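Local coordinates for catalase (Pseudomonas syringae, PDB 1M7S), which breaks down hydrogen peroxide into water and oxygen with a haem cofactor, protecting the cell from peroxide damage, at the interface of chains A and B. Sequence-based numbering; all coordinates share one arbitrary frame. Chains: chain A/B, Catalase.

Contacts 1 and 2 lie along one extended loop segment, the N-terminal arm of chain B, where it runs over chain A. Contact 2 takes residues 6-8 of the arm, with B:Gln36 of helix 32-41 supporting it, and contact 1 continues with residues 9-13; their C-alpha centres are about 10 Å apart. On chain A they meet at consecutive residues, A:Asn312 in contact 2 and A:Leu313 in contact 1. The two-fold gives each contact a twin, so the arms are exchanged between subunits, as is typical of tetrameric catalases. The centres lie about 27 Å (contact 1) and 23 Å (contact 2) from the active-site residue A:His52, so these contacts probably serve assembly and not catalysis directly.

Contact 1: the interface of chains A and B. Residues chain A 116, 313-315, 387, 390; chain B 9-13.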
ATOM      1  N   ASP A 116       7.719 -12.370 -29.430  1.00 12.14           N
ATOM      2  CA  ASP A 116       6.807 -11.302 -29.674  1.00 14.45           C
ATOM      3  C   ASP A 116       6.242 -10.699 -28.354  1.00 11.87           C
ATOM      4  O   ASP A 116       5.389  -9.829 -28.430  1.00 12.55           O
ATOM      5  CB  ASP A 116       5.523 -11.705 -30.414  1.00 16.55           C
ATOM      6  CG  ASP A 116       5.628 -12.516 -31.660  1.00 22.30           C
ATOM      7  OD1 ASP A 116       6.714 -12.482 -32.299  1.00 24.08           O
ATOM      8  OD2 ASP A 116       4.592 -13.166 -31.995  1.00 23.91           O
ATOM      9  N   LEU A 313      -1.154 -10.918 -24.016  1.00 12.75           N
ATOM     10  CA  LEU A 313      -1.390 -11.484 -25.340  1.00 13.41           C
ATOM     11  C   LEU A 313      -0.351 -10.982 -26.341  1.00 13.16           C
ATOM     12  O   LEU A 313       0.272  -9.952 -26.093  1.00 14.98           O
ATOM     13  CB  LEU A 313      -2.734 -10.924 -25.873  1.00 13.47           C
ATOM     14  CG  LEU A 313      -3.955 -11.451 -25.114  1.00 17.62           C
ATOM     15  CD1 LEU A 313      -5.156 -10.529 -25.348  1.00 18.28           C
ATOM     16  CD2 LEU A 313      -4.234 -12.893 -25.508  1.00 16.28           C
ATOM     17  N   VAL A 314      -0.202 -11.748 -27.410  1.00 14.22           N
ATOM     18  CA  VAL A 314       0.746 -11.297 -28.477  1.00 13.60           C
ATOM     19  C   VAL A 314      -0.106 -11.232 -29.742  1.00 15.33           C
ATOM     20  O   VAL A 314      -1.121 -11.946 -29.886  1.00 15.38           O
ATOM     21  CB  VAL A 314       1.876 -12.318 -28.535  1.00 14.43           C
ATOM     22  CG1 VAL A 314       2.766 -12.298 -27.269  1.00 13.58           C
ATOM     23  CG2 VAL A 314       1.407 -13.756 -28.685  1.00 13.68           C
ATOM     24  N   PRO A 315       0.351 -10.532 -30.752  1.00 17.00           N
ATOM     25  CA  PRO A 315      -0.333 -10.420 -32.043  1.00 16.46           C
ATOM     26  C   PRO A 315      -0.528 -11.820 -32.579  1.00 15.60           C
ATOM     27  O   PRO A 315       0.402 -12.633 -32.581  1.00 17.38           O
ATOM     28  CB  PRO A 315       0.581  -9.531 -32.911  1.00 18.36           C
ATOM     29  CG  PRO A 315       1.237  -8.668 -31.825  1.00 19.69           C
ATOM     30  CD  PRO A 315       1.554  -9.682 -30.720  1.00 17.51           C
ATOM     31  N   ASP A 387       2.541  -0.503 -34.854  1.00 26.23           N
ATOM     32  CA  ASP A 387       2.791  -1.422 -35.965  1.00 28.63           C
ATOM     33  C   ASP A 387       1.418  -1.742 -36.539  1.00 28.81           C
ATOM     34  O   ASP A 387       0.675  -2.514 -35.922  1.00 25.95           O
ATOM     35  CB  ASP A 387       3.557  -2.676 -35.588  1.00 30.15           C
ATOM     36  CG  ASP A 387       3.725  -3.636 -36.751  1.00 32.31           C
ATOM     37  OD1 ASP A 387       3.348  -3.330 -37.894  1.00 31.99           O
ATOM     38  OD2 ASP A 387       4.255  -4.756 -36.546  1.00 35.17           O
ATOM     39  N   ALA A 390      -0.291  -5.106 -36.189  1.00 23.06           N
ATOM     40  CA  ALA A 390      -0.759  -5.606 -34.902  1.00 21.04           C
ATOM     41  C   ALA A 390      -2.122  -5.069 -34.521  1.00 18.96           C
ATOM     42  O   ALA A 390      -2.495  -5.113 -33.350  1.00 16.55           O
ATOM     43  CB  ALA A 390       0.243  -5.287 -33.807  1.00 21.33           C
TER
ATOM     44  N   GLY B   9       5.785  -6.435 -23.611  1.00 10.84           N
ATOM     45  CA  GLY B   9       6.622  -6.459 -24.810  1.00 13.28           C
ATOM     46  C   GLY B   9       5.838  -6.617 -26.117  1.00 15.09           C
ATOM     47  O   GLY B   9       6.444  -6.365 -27.170  1.00 15.62           O
ATOM     48  N   ALA B  10       4.535  -6.873 -26.097  1.00 14.94           N
ATOM     49  CA  ALA B  10       3.820  -6.983 -27.395  1.00 14.18           C
ATOM     50  C   ALA B  10       3.659  -5.635 -28.101  1.00 13.62           C
ATOM     51  O   ALA B  10       3.315  -4.653 -27.486  1.00 11.97           O
ATOM     52  CB  ALA B  10       2.430  -7.566 -27.161  1.00 14.15           C
ATOM     53  N   VAL B  11       3.878  -5.557 -29.420  1.00 14.21           N
ATOM     54  CA  VAL B  11       3.698  -4.299 -30.152  1.00 15.15           C
ATOM     55  C   VAL B  11       2.253  -3.845 -30.177  1.00 15.28           C
ATOM     56  O   VAL B  11       1.317  -4.649 -30.278  1.00 14.72           O
ATOM     57  CB  VAL B  11       4.197  -4.394 -31.605  1.00 17.06           C
ATOM     58  CG1 VAL B  11       5.716  -4.582 -31.570  1.00 16.42           C
ATOM     59  CG2 VAL B  11       3.580  -5.597 -32.321  1.00 19.21           C
ATOM     60  N   VAL B  12       2.050  -2.540 -30.168  1.00 14.98           N
ATOM     61  CA  VAL B  12       0.726  -1.939 -30.199  1.00 16.21           C
ATOM     62  C   VAL B  12       0.353  -1.665 -31.662  1.00 17.41           C
ATOM     63  O   VAL B  12       1.233  -1.204 -32.386  1.00 17.27           O
ATOM     64  CB  VAL B  12       0.733  -0.650 -29.374  1.00 14.31           C
ATOM     65  CG1 VAL B  12      -0.622   0.061 -29.413  1.00 15.84           C
ATOM     66  CG2 VAL B  12       1.074  -1.034 -27.923  1.00 15.92           C
ATOM     67  N   GLY B  13      -0.882  -1.983 -32.048  1.00 18.19           N
ATOM     68  CA  GLY B  13      -1.306  -1.708 -33.423  1.00 19.83           C
ATOM     69  C   GLY B  13      -1.880  -0.321 -33.611  1.00 21.43           C
ATOM     70  O   GLY B  13      -1.742   0.306 -34.682  1.00 22.20           O
TER
HETATM   71  O   HOH W   1       4.733  -8.185 -30.514  1.00 16.65           O
HETATM   72  O   HOH W   2      -1.627  -4.790 -30.370  1.00 43.91           O
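A:Asp387 N donates a hydrogen bond to B:Val12 O at 2.9 Å. This backbone bond ties the arm of chain B directly to the loop leading into the short 3-10 helix 388-390 of chain A. Beside it, B:Val11 turns its side chain toward chain A and carries most of the apolar contact. Its CG2 branch does the touching: it meets the methyl CB of A:Ala390 at 3.7 Å and the ring carbon CG of A:Pro315 at 3.9 Å. With CG1 anti to the carbonyl carbon (chi1 -66°), CG2 is left between the backbone N and the carbonyl carbon, facing both partners. The side chains of the valine and the proline run roughly perpendicular to each other, with CG2 against ring carbon CG.

The backbone of B:Val11 is linked to chain A through water at both its polar atoms. Its N-H meets water 1, with B:Val11 N 3.0 Å from the water oxygen, and the same water lies 2.7 Å from A:Asp116 O. On the carbonyl side, water 2 is 2.9 Å from B:Val11 O and also reaches the carbonyl oxygen of A:Ala390. Further back along the arm, the methyl CB of B:Ala10 packs against A:Leu313 O at 3.4 Å.

Here the arm is an irregular stretch laid across loops of chain A: A:Asp116 in the turn between strands 107-114 and 117-124, A:Leu313 to A:Pro315 just before strand 317-319, and A:Asp387 with A:Ala390 at helix 388-390.

Contact 2: the interface of chains A and B. Residues chain A 312, 345, 352, 356, 358, 360; chain B 6-8, 36.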
ATOM      1  N   ASN A 312      -2.131 -10.870 -21.022  1.00 10.11           N
ATOM      2  CA  ASN A 312      -0.797 -10.800 -21.630  1.00 11.80           C
ATOM      3  C   ASN A 312      -0.922 -11.625 -22.935  1.00 10.84           C
ATOM      4  O   ASN A 312      -0.884 -12.849 -22.898  1.00 11.33           O
ATOM      5  CB  ASN A 312       0.256 -11.386 -20.701  1.00 12.72           C
ATOM      6  CG  ASN A 312       0.576 -10.489 -19.521  1.00 13.67           C
ATOM      7  OD1 ASN A 312       0.563  -9.272 -19.655  1.00 15.76           O
ATOM      8  ND2 ASN A 312       0.884 -11.048 -18.341  1.00 15.08           N
ATOM      9  N   LEU A 345       5.035  -5.800 -13.421  1.00 12.96           N
ATOM     10  CA  LEU A 345       5.490  -6.444 -14.644  1.00 14.06           C
ATOM     11  C   LEU A 345       6.949  -6.145 -14.966  1.00 14.35           C
ATOM     12  O   LEU A 345       7.461  -6.814 -15.865  1.00 13.90           O
ATOM     13  CB  LEU A 345       4.620  -6.094 -15.845  1.00 16.85           C
ATOM     14  CG  LEU A 345       3.130  -6.405 -15.708  1.00 20.48           C
ATOM     15  CD1 LEU A 345       2.512  -6.481 -17.109  1.00 21.99           C
ATOM     16  CD2 LEU A 345       2.853  -7.641 -14.887  1.00 23.20           C
ATOM     17  N   PRO A 352       9.470  -9.510 -20.121  1.00 10.37           N
ATOM     18  CA  PRO A 352       9.476 -10.203 -21.397  1.00 12.02           C
ATOM     19  C   PRO A 352      10.952 -10.349 -21.819  1.00 15.28           C
ATOM     20  O   PRO A 352      11.810  -9.619 -21.271  1.00 14.66           O
ATOM     21  CB  PRO A 352       8.798  -9.263 -22.397  1.00 12.18           C
ATOM     22  CG  PRO A 352       9.028  -7.910 -21.778  1.00 12.57           C
ATOM     23  CD  PRO A 352       9.164  -8.082 -20.250  1.00 11.88           C
ATOM     24  N   VAL A 356      10.761  -3.299 -24.053  1.00 18.12           N
ATOM     25  CA  VAL A 356       9.528  -2.604 -23.672  1.00 16.48           C
ATOM     26  C   VAL A 356       9.762  -1.127 -23.964  1.00 17.49           C
ATOM     27  O   VAL A 356      10.740  -0.499 -23.510  1.00 19.14           O
ATOM     28  CB  VAL A 356       9.196  -2.795 -22.173  1.00 18.34           C
ATOM     29  CG1 VAL A 356       8.069  -1.919 -21.685  1.00 16.24           C
ATOM     30  CG2 VAL A 356       8.942  -4.295 -21.942  1.00 16.10           C
ATOM     31  N   ASN A 358       7.468   2.359 -24.119  1.00 16.02           N
ATOM     32  CA  ASN A 358       6.225   3.085 -24.003  1.00 15.73           C
ATOM     33  C   ASN A 358       6.404   4.248 -23.054  1.00 15.41           C
ATOM     34  O   ASN A 358       7.495   4.474 -22.535  1.00 17.21           O
ATOM     35  CB  ASN A 358       5.043   2.150 -23.652  1.00 13.53           C
ATOM     36  CG  ASN A 358       5.185   1.383 -22.352  1.00 13.63           C
ATOM     37  OD1 ASN A 358       5.510   2.010 -21.352  1.00 11.62           O
ATOM     38  ND2 ASN A 358       4.946   0.072 -22.351  1.00 13.18           N
ATOM     39  N   ASN A 360       4.636   4.469 -20.170  1.00 14.35           N
ATOM     40  CA  ASN A 360       4.109   4.172 -18.820  1.00 13.76           C
ATOM     41  C   ASN A 360       5.199   4.588 -17.830  1.00 13.31           C
ATOM     42  O   ASN A 360       6.354   4.219 -18.072  1.00 16.25           O
ATOM     43  CB  ASN A 360       3.710   2.717 -18.656  1.00 14.19           C
ATOM     44  CG  ASN A 360       2.568   2.298 -19.565  1.00 14.57           C
ATOM     45  OD1 ASN A 360       1.688   3.100 -19.868  1.00 15.95           O
ATOM     46  ND2 ASN A 360       2.519   1.058 -20.027  1.00 16.23           N
TER
ATOM     47  N   ARG B   6       3.389  -2.778 -25.272  1.00 12.04           N
ATOM     48  CA  ARG B   6       2.712  -2.866 -23.969  1.00 14.23           C
ATOM     49  C   ARG B   6       3.774  -3.325 -22.963  1.00 13.77           C
ATOM     50  O   ARG B   6       4.898  -3.681 -23.343  1.00 12.33           O
ATOM     51  CB  ARG B   6       1.549  -3.873 -24.023  1.00 14.13           C
ATOM     52  CG  ARG B   6       0.481  -3.277 -24.947  1.00 16.21           C
ATOM     53  CD  ARG B   6      -0.928  -3.793 -24.652  1.00 17.91           C
ATOM     54  NE  ARG B   6      -0.926  -5.215 -24.592  1.00 21.31           N
ATOM     55  CZ  ARG B   6      -0.949  -6.285 -25.327  1.00 23.66           C
ATOM     56  NH1 ARG B   6      -0.864  -7.455 -24.643  1.00 26.20           N
ATOM     57  NH2 ARG B   6      -1.096  -6.220 -26.637  1.00 23.54           N
ATOM     58  N   ASP B   7       3.423  -3.459 -21.695  1.00 13.85           N
ATOM     59  CA  ASP B   7       4.427  -3.862 -20.683  1.00 14.55           C
ATOM     60  C   ASP B   7       4.888  -5.280 -20.833  1.00 12.33           C
ATOM     61  O   ASP B   7       5.947  -5.688 -20.301  1.00 11.96           O
ATOM     62  CB  ASP B   7       3.893  -3.525 -19.278  1.00 15.60           C
ATOM     63  CG  ASP B   7       3.728  -2.031 -19.025  1.00 20.45           C
ATOM     64  OD1 ASP B   7       4.282  -1.165 -19.757  1.00 22.13           O
ATOM     65  OD2 ASP B   7       3.038  -1.635 -18.054  1.00 20.51           O
ATOM     66  N   ASN B   8       4.166  -6.166 -21.550  1.00 10.67           N
ATOM     67  CA  ASN B   8       4.573  -7.510 -21.789  1.00  9.17           C
ATOM     68  C   ASN B   8       5.472  -7.598 -23.048  1.00 10.38           C
ATOM     69  O   ASN B   8       5.759  -8.733 -23.403  1.00 10.40           O
ATOM     70  CB  ASN B   8       3.487  -8.574 -21.969  1.00  7.52           C
ATOM     71  CG  ASN B   8       2.656  -8.346 -23.241  1.00  9.72           C
ATOM     72  OD1 ASN B   8       2.513  -7.221 -23.697  1.00 13.02           O
ATOM     73  ND2 ASN B   8       2.177  -9.427 -23.855  1.00  9.50           N
ATOM     74  N   GLN B  36      -4.252  -1.081 -19.779  1.00  9.62           N
ATOM     75  CA  GLN B  36      -2.922  -1.035 -19.164  1.00 10.91           C
ATOM     76  C   GLN B  36      -2.368   0.396 -19.150  1.00 11.24           C
ATOM     77  O   GLN B  36      -1.754   0.718 -18.115  1.00 12.01           O
ATOM     78  CB  GLN B  36      -1.990  -2.006 -19.870  1.00 12.11           C
ATOM     79  CG  GLN B  36      -0.544  -1.913 -19.355  1.00 13.52           C
ATOM     80  CD  GLN B  36       0.311  -2.973 -20.016  1.00 14.79           C
ATOM     81  OE1 GLN B  36       0.963  -2.667 -21.014  1.00 14.49           O
ATOM     82  NE2 GLN B  36       0.276  -4.172 -19.421  1.00 15.30           N
TER
HETATM   83  O   HOH W   3       0.712  -0.223 -22.133  1.00 16.99           O
HETATM   84  O   HOH W   4       7.695  -4.945 -18.274  1.00 19.75           O
HETATM   85  O   HOH W   5       0.735  -6.656 -21.028  1.00 29.38           O
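B:Asp7 OD1, one oxygen of the carboxylate, is gripped by two asparagine side chains of chain A. The amide nitrogen ND2 of A:Asn358 donates to B:Asp7 OD1 at 2.9 Å, nearly along the C-O axis, with the two flat groups turned 49° apart. A:Asn360 ND2 donates to B:Asp7 OD1 at 2.9 Å from above the carboxylate plane; here the amide stands almost perpendicular to the carboxylate. Both donors come from the same face of the acid. Two N-H groups on one oxygen should help stabilise negative charge there.

Across from this pair, A:Leu345 brings its CD1 methyl to B:Asp7 CB at 3.9 Å, its side chain lying roughly perpendicular to that of the aspartate. CD1 also lies against the amide end of B:Gln36. Farther along the arm, B:Asn8 and A:Asn312 run antiparallel, side by side, their amide planes only 19° from parallel. Water 4 joins B:Asp7 O to A:Leu345 O.

The second shell sets these groups in place. A:Asn358 has its CG in the crowded position between backbone N and carbonyl carbon (chi1 60°), which helps aim the amide both ways, ND2 at B:Asp7 OD1 and OD1 at A:Asn360 N. A:Asn358 OD1 accepts from A:Asn360 N at 2.9 Å, coupling the two donors. On chain B, the extended side chain of B:Gln36 reaches up to the arm, and B:Gln36 OE1 accepts from B:Asp7 N at 2.7 Å. Water 3 joins that OE1 to A:Asn360 ND2, while water 5 joins B:Gln36 NE2 to A:Asn312 OD1.

The arm, held from its own subunit by helix 32-41, therefore lies between 3-10 helix 344-346 of chain A and the loop carrying A:Pro352, A:Val356, A:Asn358 and A:Asn360, with A:Asn312 farther along.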